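Long-range contacts in 432aa long hypothetical deoxyribodipyrimidine photolyase (Sulfolobus tokodaii, PDB 2E0I), which probably repairs ultraviolet-damaged DNA by light-driven splitting of pyrimidine dimers, and carries two FAD molecules, the second a likely light-harvesting cofactor: residues G262-R267 with V325-G330; K321-D326 with P410-L415. One frame throughout, in Å; residues are numbered along the deposited sequence.

How the contacts relate
Contacts 1 and 2 lie at the two ends of the linker between helix 309-322 and helix 327-337, and their segments overlap only in Val325 and Asp326; their centres lie about 17 Å apart, and all four segments lie in the FAD-binding region of the photolyase family. Contact 1, at the start of helix 327-337, is polar: Arg328 and Trp327 reach out to backbone oxygens and a thiol of a loop close to a bound FAD. Contact 2, at the end of helix 309-322, is aliphatic and lies farther from the centre of the chain, where residues 410-415 lead into the C-terminal helix 414-427. Both are partly buried, and exposed residues touch only in contact 1.

Contact 1. Residues G262-R267 with V325-G330; sequences GHCYRR and VDWRWG
Arg328 CG stands anti to its carbonyl carbon (chi1 -67°) and the chain runs extended to NE, while Trp327 CG sits between backbone N and carbonyl carbon (chi1 57°); both side chains reach loop 262-267. Arg328 NE donates to Gly262 O at 2.9 Å in a nearly straight bond, in the guanidinium plane but above the carbonyl plane. At the positive phi of Gly262 (128°) a side chain would collide with the carbonyl O of the residue before, which glycine avoids. Trp327 NE1, an N-H at the ring edge, gives a long hydrogen bond, 3.6 Å, to Cys264 SG in the indole plane. Asp326 is the N-cap of helix 327-337: its OD2 accepts from Arg328 N at 3.2 Å and forms a salt bridge with Arg328 NH1. In this FAD-binding helical domain of the photolyase family, the contact ties a helix start to a loop near the cofactor, Gly262 being about 6 Å from a bound FAD. Trp327 CZ2 lies over the centre of the Arg328 guanidinium, and the edge of the Trp327 six-membered ring meets His263 O, 3.6 Å from CH2. Arginine's long chain and several N-H groups let it serve Gly262 O, Asp326 and Asp270 together.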
loop_
_atom_site.group_PDB
_atom_site.type_symbol
_atom_site.label_atom_id
_atom_site.label_comp_id
_atom_site.label_asym_id
_atom_site.label_seq_id
_atom_site.Cartn_x
_atom_site.Cartn_y
_atom_site.Cartn_z
ATOM N N GLY A 262 5.057 6.164 -14.079
ATOM C CA GLY A 262 5.963 7.077 -14.750
ATOM C C GLY A 262 5.253 8.086 -15.632
ATOM O O GLY A 262 5.782 9.167 -15.869
ATOM N N HIS A 263 4.072 7.728 -16.135
ATOM C CA HIS A 263 3.289 8.619 -16.988
ATOM C C HIS A 263 1.869 8.708 -16.463
ATOM O O HIS A 263 1.482 7.959 -15.582
ATOM C CB HIS A 263 3.219 8.098 -18.425
ATOM C CG HIS A 263 4.552 7.824 -19.051
ATOM N ND1 HIS A 263 4.684 7.439 -20.368
ATOM C CD2 HIS A 263 5.805 7.845 -18.539
ATOM C CE1 HIS A 263 5.959 7.232 -20.640
ATOM N NE2 HIS A 263 6.659 7.471 -19.545
ATOM N N CYS A 264 1.091 9.621 -17.025
ATOM C CA CYS A 264 -0.297 9.792 -16.620
ATOM C C CYS A 264 -1.168 8.727 -17.277
ATOM O O CYS A 264 -0.933 8.345 -18.424
ATOM C CB CYS A 264 -0.800 11.179 -17.028
ATOM S SG CYS A 264 0.091 12.568 -16.289
ATOM N N TYR A 265 -2.168 8.242 -16.544
ATOM C CA TYR A 265 -3.072 7.238 -17.078
ATOM C C TYR A 265 -3.591 7.799 -18.397
ATOM O O TYR A 265 -3.509 7.147 -19.440
ATOM C CB TYR A 265 -4.219 6.993 -16.100
ATOM C CG TYR A 265 -5.238 6.003 -16.596
ATOM C CD1 TYR A 265 -4.865 4.708 -16.935
ATOM C CD2 TYR A 265 -6.569 6.373 -16.758
ATOM C CE1 TYR A 265 -5.790 3.802 -17.431
ATOM C CE2 TYR A 265 -7.510 5.477 -17.254
ATOM C CZ TYR A 265 -7.114 4.193 -17.591
ATOM O OH TYR A 265 -8.027 3.305 -18.111
ATOM N N ARG A 266 -4.118 9.019 -18.335
ATOM C CA ARG A 266 -4.609 9.722 -19.512
ATOM C C ARG A 266 -3.412 10.526 -20.005
ATOM O O ARG A 266 -3.220 11.676 -19.618
ATOM C CB ARG A 266 -5.764 10.644 -19.133
ATOM C CG ARG A 266 -7.006 9.885 -18.721
ATOM C CD ARG A 266 -8.205 10.786 -18.641
ATOM N NE ARG A 266 -8.191 11.623 -17.452
ATOM C CZ ARG A 266 -9.076 12.589 -17.226
ATOM N NH1 ARG A 266 -10.033 12.825 -18.117
ATOM N NH2 ARG A 266 -9.009 13.321 -16.119
ATOM N N ARG A 267 -2.610 9.887 -20.855
ATOM C CA ARG A 267 -1.380 10.452 -21.402
ATOM C C ARG A 267 -1.321 11.937 -21.777
ATOM O O ARG A 267 -0.288 12.574 -21.557
ATOM C CB ARG A 267 -0.923 9.604 -22.592
ATOM C CG ARG A 267 -0.791 8.128 -22.259
ATOM C CD ARG A 267 -0.351 7.308 -23.462
ATOM N NE ARG A 267 -0.710 5.898 -23.309
ATOM C CZ ARG A 267 -1.957 5.425 -23.345
ATOM N NH1 ARG A 267 -2.181 4.125 -23.190
ATOM N NH2 ARG A 267 -2.984 6.245 -23.549
ATOM N N VAL A 325 2.231 20.928 -7.666
ATOM C CA VAL A 325 3.423 20.083 -7.712
ATOM C C VAL A 325 3.057 18.745 -8.386
ATOM O O VAL A 325 2.000 18.167 -8.123
ATOM C CB VAL A 325 3.974 19.826 -6.295
ATOM C CG1 VAL A 325 5.121 18.839 -6.357
ATOM C CG2 VAL A 325 4.429 21.130 -5.673
ATOM N N ASP A 326 3.926 18.270 -9.269
ATOM C CA ASP A 326 3.689 17.029 -9.997
ATOM C C ASP A 326 3.263 15.905 -9.050
ATOM O O ASP A 326 3.910 15.670 -8.031
ATOM C CB ASP A 326 4.969 16.643 -10.756
ATOM C CG ASP A 326 4.761 15.501 -11.733
ATOM O OD1 ASP A 326 5.693 15.229 -12.509
ATOM O OD2 ASP A 326 3.681 14.874 -11.729
ATOM N N TRP A 327 2.177 15.211 -9.385
ATOM C CA TRP A 327 1.701 14.124 -8.541
ATOM C C TRP A 327 2.732 13.012 -8.334
ATOM O O TRP A 327 2.686 12.305 -7.331
ATOM C CB TRP A 327 0.410 13.526 -9.100
ATOM C CG TRP A 327 0.510 13.010 -10.493
ATOM C CD1 TRP A 327 0.207 13.682 -11.631
ATOM C CD2 TRP A 327 0.929 11.700 -10.898
ATOM N NE1 TRP A 327 0.403 12.876 -12.728
ATOM C CE2 TRP A 327 0.848 11.653 -12.306
ATOM C CE3 TRP A 327 1.366 10.562 -10.208
ATOM C CZ2 TRP A 327 1.187 10.511 -13.041
ATOM C CZ3 TRP A 327 1.705 9.424 -10.934
ATOM C CH2 TRP A 327 1.612 9.408 -12.337
ATOM N N ARG A 328 3.659 12.855 -9.276
ATOM C CA ARG A 328 4.698 11.833 -9.160
ATOM C C ARG A 328 5.584 12.115 -7.954
ATOM O O ARG A 328 6.088 11.192 -7.331
ATOM C CB ARG A 328 5.562 11.784 -10.420
ATOM C CG ARG A 328 4.838 11.298 -11.649
ATOM C CD ARG A 328 5.745 11.360 -12.851
ATOM N NE ARG A 328 5.002 11.318 -14.118
ATOM C CZ ARG A 328 4.129 12.242 -14.532
ATOM N NH1 ARG A 328 3.866 13.307 -13.784
ATOM N NH2 ARG A 328 3.524 12.105 -15.710
ATOM N N TRP A 329 5.781 13.391 -7.634
ATOM C CA TRP A 329 6.592 13.774 -6.481
ATOM C C TRP A 329 5.897 13.273 -5.210
ATOM O O TRP A 329 6.512 12.659 -4.329
ATOM C CB TRP A 329 6.730 15.299 -6.416
ATOM C CG TRP A 329 7.672 15.916 -7.422
ATOM C CD1 TRP A 329 7.910 15.495 -8.702
ATOM C CD2 TRP A 329 8.454 17.103 -7.240
ATOM N NE1 TRP A 329 8.792 16.347 -9.328
ATOM C CE2 TRP A 329 9.142 17.342 -8.454
ATOM C CE3 TRP A 329 8.639 17.992 -6.171
ATOM C CZ2 TRP A 329 10.001 18.435 -8.627
ATOM C CZ3 TRP A 329 9.494 19.080 -6.344
ATOM C CH2 TRP A 329 10.163 19.289 -7.563
ATOM N N GLY A 330 4.600 13.551 -5.126
ATOM C CA GLY A 330 3.825 13.137 -3.976
ATOM C C GLY A 330 3.752 11.630 -3.895
ATOM O O GLY A 330 3.842 11.062 -2.817
#

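Contact 2. Residues K321-D326 with P410-L415; sequences KVLFVD and PIVNWL
Val322 and Trp414 bring the two backbones nearest, with 5.5 Å between their CA atoms, whereas Leu323 and Val412 stand 7.8 Å apart by the same measure, a gap that their side chains bridge. Val322 turns its CB toward residues 410-415. Its CG1, anti to the backbone N (chi1 172°), rests 3.9 Å from Trp414 CA, and CG2 lies 4.1 Å from Trp414 CB, so both methyls face the root of the tryptophan from one side. A short beta-branched residue suits so close an approach of main chains. The indole itself leads away from this contact and meets the ring of Trp368. Leu323, one residue on, needs the longer reach: its CD2 touches Ile411 CD1 at 3.6 Å and Val412 CG2 at 3.8 Å, and its side chain crosses both at about a right angle. Val412 CG2 also lies 4.1 Å from Val322 CG1, and this one methyl therefore joins the two residues of the opposing segment. Tyr280 and Trp284 of helix 278-286 border Leu323, extending the apolar surroundings. Polar groups are served from outside: Tyr291 OH bonds to both Val412 O and Trp414 N. What results is aliphatic packing in which the end region of helix 309-322, with Leu323 beyond it, lies on the loop 410-413 and on Trp414 at the start of helix 414-427, within the all-helical FAD-binding domain of photolyases.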
loop_
_atom_site.group_PDB
_atom_site.type_symbol
_atom_site.label_atom_id
_atom_site.label_comp_id
_atom_site.label_asym_id
_atom_site.label_seq_id
_atom_site.Cartn_x
_atom_site.Cartn_y
_atom_site.Cartn_z
ATOM N N LYS A 321 -3.291 20.079 -6.839
ATOM C CA LYS A 321 -4.161 21.144 -7.319
ATOM C C LYS A 321 -4.092 22.485 -6.608
ATOM O O LYS A 321 -4.826 23.399 -6.956
ATOM C CB LYS A 321 -5.604 20.635 -7.359
ATOM C CG LYS A 321 -5.784 19.581 -8.435
ATOM C CD LYS A 321 -7.184 19.024 -8.494
ATOM C CE LYS A 321 -7.296 17.986 -9.607
ATOM N NZ LYS A 321 -8.644 17.334 -9.642
ATOM N N VAL A 322 -3.210 22.621 -5.628
ATOM C CA VAL A 322 -3.094 23.891 -4.928
ATOM C C VAL A 322 -1.656 24.379 -4.939
ATOM O O VAL A 322 -1.408 25.533 -5.239
ATOM C CB VAL A 322 -3.626 23.788 -3.469
ATOM C CG1 VAL A 322 -3.322 25.057 -2.697
ATOM C CG2 VAL A 322 -5.131 23.565 -3.490
ATOM N N LEU A 323 -0.705 23.509 -4.624
ATOM C CA LEU A 323 0.697 23.919 -4.624
ATOM C C LEU A 323 1.264 23.671 -6.012
ATOM O O LEU A 323 2.424 23.979 -6.293
ATOM C CB LEU A 323 1.500 23.132 -3.576
ATOM C CG LEU A 323 1.095 23.288 -2.105
ATOM C CD1 LEU A 323 1.989 22.435 -1.243
ATOM C CD2 LEU A 323 1.197 24.739 -1.681
ATOM N N PHE A 324 0.421 23.102 -6.869
ATOM C CA PHE A 324 0.766 22.787 -8.250
ATOM C C PHE A 324 2.108 22.036 -8.400
ATOM O O PHE A 324 3.004 22.447 -9.153
ATOM C CB PHE A 324 0.746 24.084 -9.071
ATOM C CG PHE A 324 0.646 23.870 -10.558
ATOM C CD1 PHE A 324 -0.145 22.853 -11.082
ATOM C CD2 PHE A 324 1.332 24.710 -11.442
ATOM C CE1 PHE A 324 -0.252 22.673 -12.464
ATOM C CE2 PHE A 324 1.230 24.539 -12.831
ATOM C CZ PHE A 324 0.439 23.520 -13.340
ATOM N N VAL A 325 2.231 20.928 -7.666
ATOM C CA VAL A 325 3.423 20.083 -7.712
ATOM C C VAL A 325 3.057 18.745 -8.386
ATOM O O VAL A 325 2.000 18.167 -8.123
ATOM C CB VAL A 325 3.974 19.826 -6.295
ATOM C CG1 VAL A 325 5.121 18.839 -6.357
ATOM C CG2 VAL A 325 4.429 21.130 -5.673
ATOM N N ASP A 326 3.926 18.270 -9.269
ATOM C CA ASP A 326 3.689 17.029 -9.997
ATOM C C ASP A 326 3.263 15.905 -9.050
ATOM O O ASP A 326 3.910 15.670 -8.031
ATOM C CB ASP A 326 4.969 16.643 -10.756
ATOM C CG ASP A 326 4.761 15.501 -11.733
ATOM O OD1 ASP A 326 5.693 15.229 -12.509
ATOM O OD2 ASP A 326 3.681 14.874 -11.729
ATOM N N PRO A 410 -1.248 30.543 6.136
ATOM C CA PRO A 410 -1.363 29.940 4.807
ATOM C C PRO A 410 -0.260 30.363 3.840
ATOM O O PRO A 410 -0.044 31.547 3.625
ATOM C CB PRO A 410 -2.768 30.361 4.351
ATOM C CG PRO A 410 -3.205 31.418 5.362
ATOM C CD PRO A 410 -2.565 30.971 6.626
ATOM N N ILE A 411 0.450 29.390 3.272
ATOM C CA ILE A 411 1.534 29.687 2.336
ATOM C C ILE A 411 1.048 30.027 0.932
ATOM O O ILE A 411 1.857 30.280 0.051
ATOM C CB ILE A 411 2.541 28.515 2.222
ATOM C CG1 ILE A 411 1.843 27.275 1.653
ATOM C CG2 ILE A 411 3.155 28.229 3.582
ATOM C CD1 ILE A 411 2.794 26.203 1.161
ATOM N N VAL A 412 -0.269 30.021 0.735
ATOM C CA VAL A 412 -0.891 30.350 -0.552
ATOM C C VAL A 412 -2.400 30.400 -0.353
ATOM O O VAL A 412 -2.910 29.876 0.633
ATOM C CB VAL A 412 -0.625 29.272 -1.645
ATOM C CG1 VAL A 412 0.773 29.388 -2.209
ATOM C CG2 VAL A 412 -0.834 27.899 -1.066
ATOM N N ASN A 413 -3.109 31.045 -1.278
ATOM C CA ASN A 413 -4.566 31.093 -1.220
ATOM C C ASN A 413 -5.015 29.961 -2.135
ATOM O O ASN A 413 -4.837 30.037 -3.349
ATOM C CB ASN A 413 -5.116 32.412 -1.768
ATOM C CG ASN A 413 -6.641 32.357 -2.014
ATOM O OD1 ASN A 413 -7.181 33.091 -2.855
ATOM N ND2 ASN A 413 -7.333 31.485 -1.272
ATOM N N TRP A 414 -5.605 28.920 -1.565
ATOM C CA TRP A 414 -6.029 27.781 -2.362
ATOM C C TRP A 414 -6.967 28.128 -3.520
ATOM O O TRP A 414 -6.800 27.623 -4.625
ATOM C CB TRP A 414 -6.689 26.729 -1.469
ATOM C CG TRP A 414 -8.067 27.099 -1.051
ATOM C CD1 TRP A 414 -8.420 27.975 -0.066
ATOM C CD2 TRP A 414 -9.287 26.655 -1.654
ATOM N NE1 TRP A 414 -9.786 28.105 -0.020
ATOM C CE2 TRP A 414 -10.343 27.306 -0.984
ATOM C CE3 TRP A 414 -9.588 25.772 -2.698
ATOM C CZ2 TRP A 414 -11.683 27.103 -1.323
ATOM C CZ3 TRP A 414 -10.916 25.568 -3.034
ATOM C CH2 TRP A 414 -11.950 26.233 -2.348
ATOM N N LEU A 415 -7.941 28.997 -3.281
ATOM C CA LEU A 415 -8.900 29.347 -4.317
ATOM C C LEU A 415 -8.266 29.873 -5.605
ATOM O O LEU A 415 -8.576 29.380 -6.687
ATOM C CB LEU A 415 -9.918 30.351 -3.771
ATOM C CG LEU A 415 -11.284 30.400 -4.474
ATOM C CD1 LEU A 415 -11.145 31.057 -5.826
ATOM C CD2 LEU A 415 -11.853 28.995 -4.620
#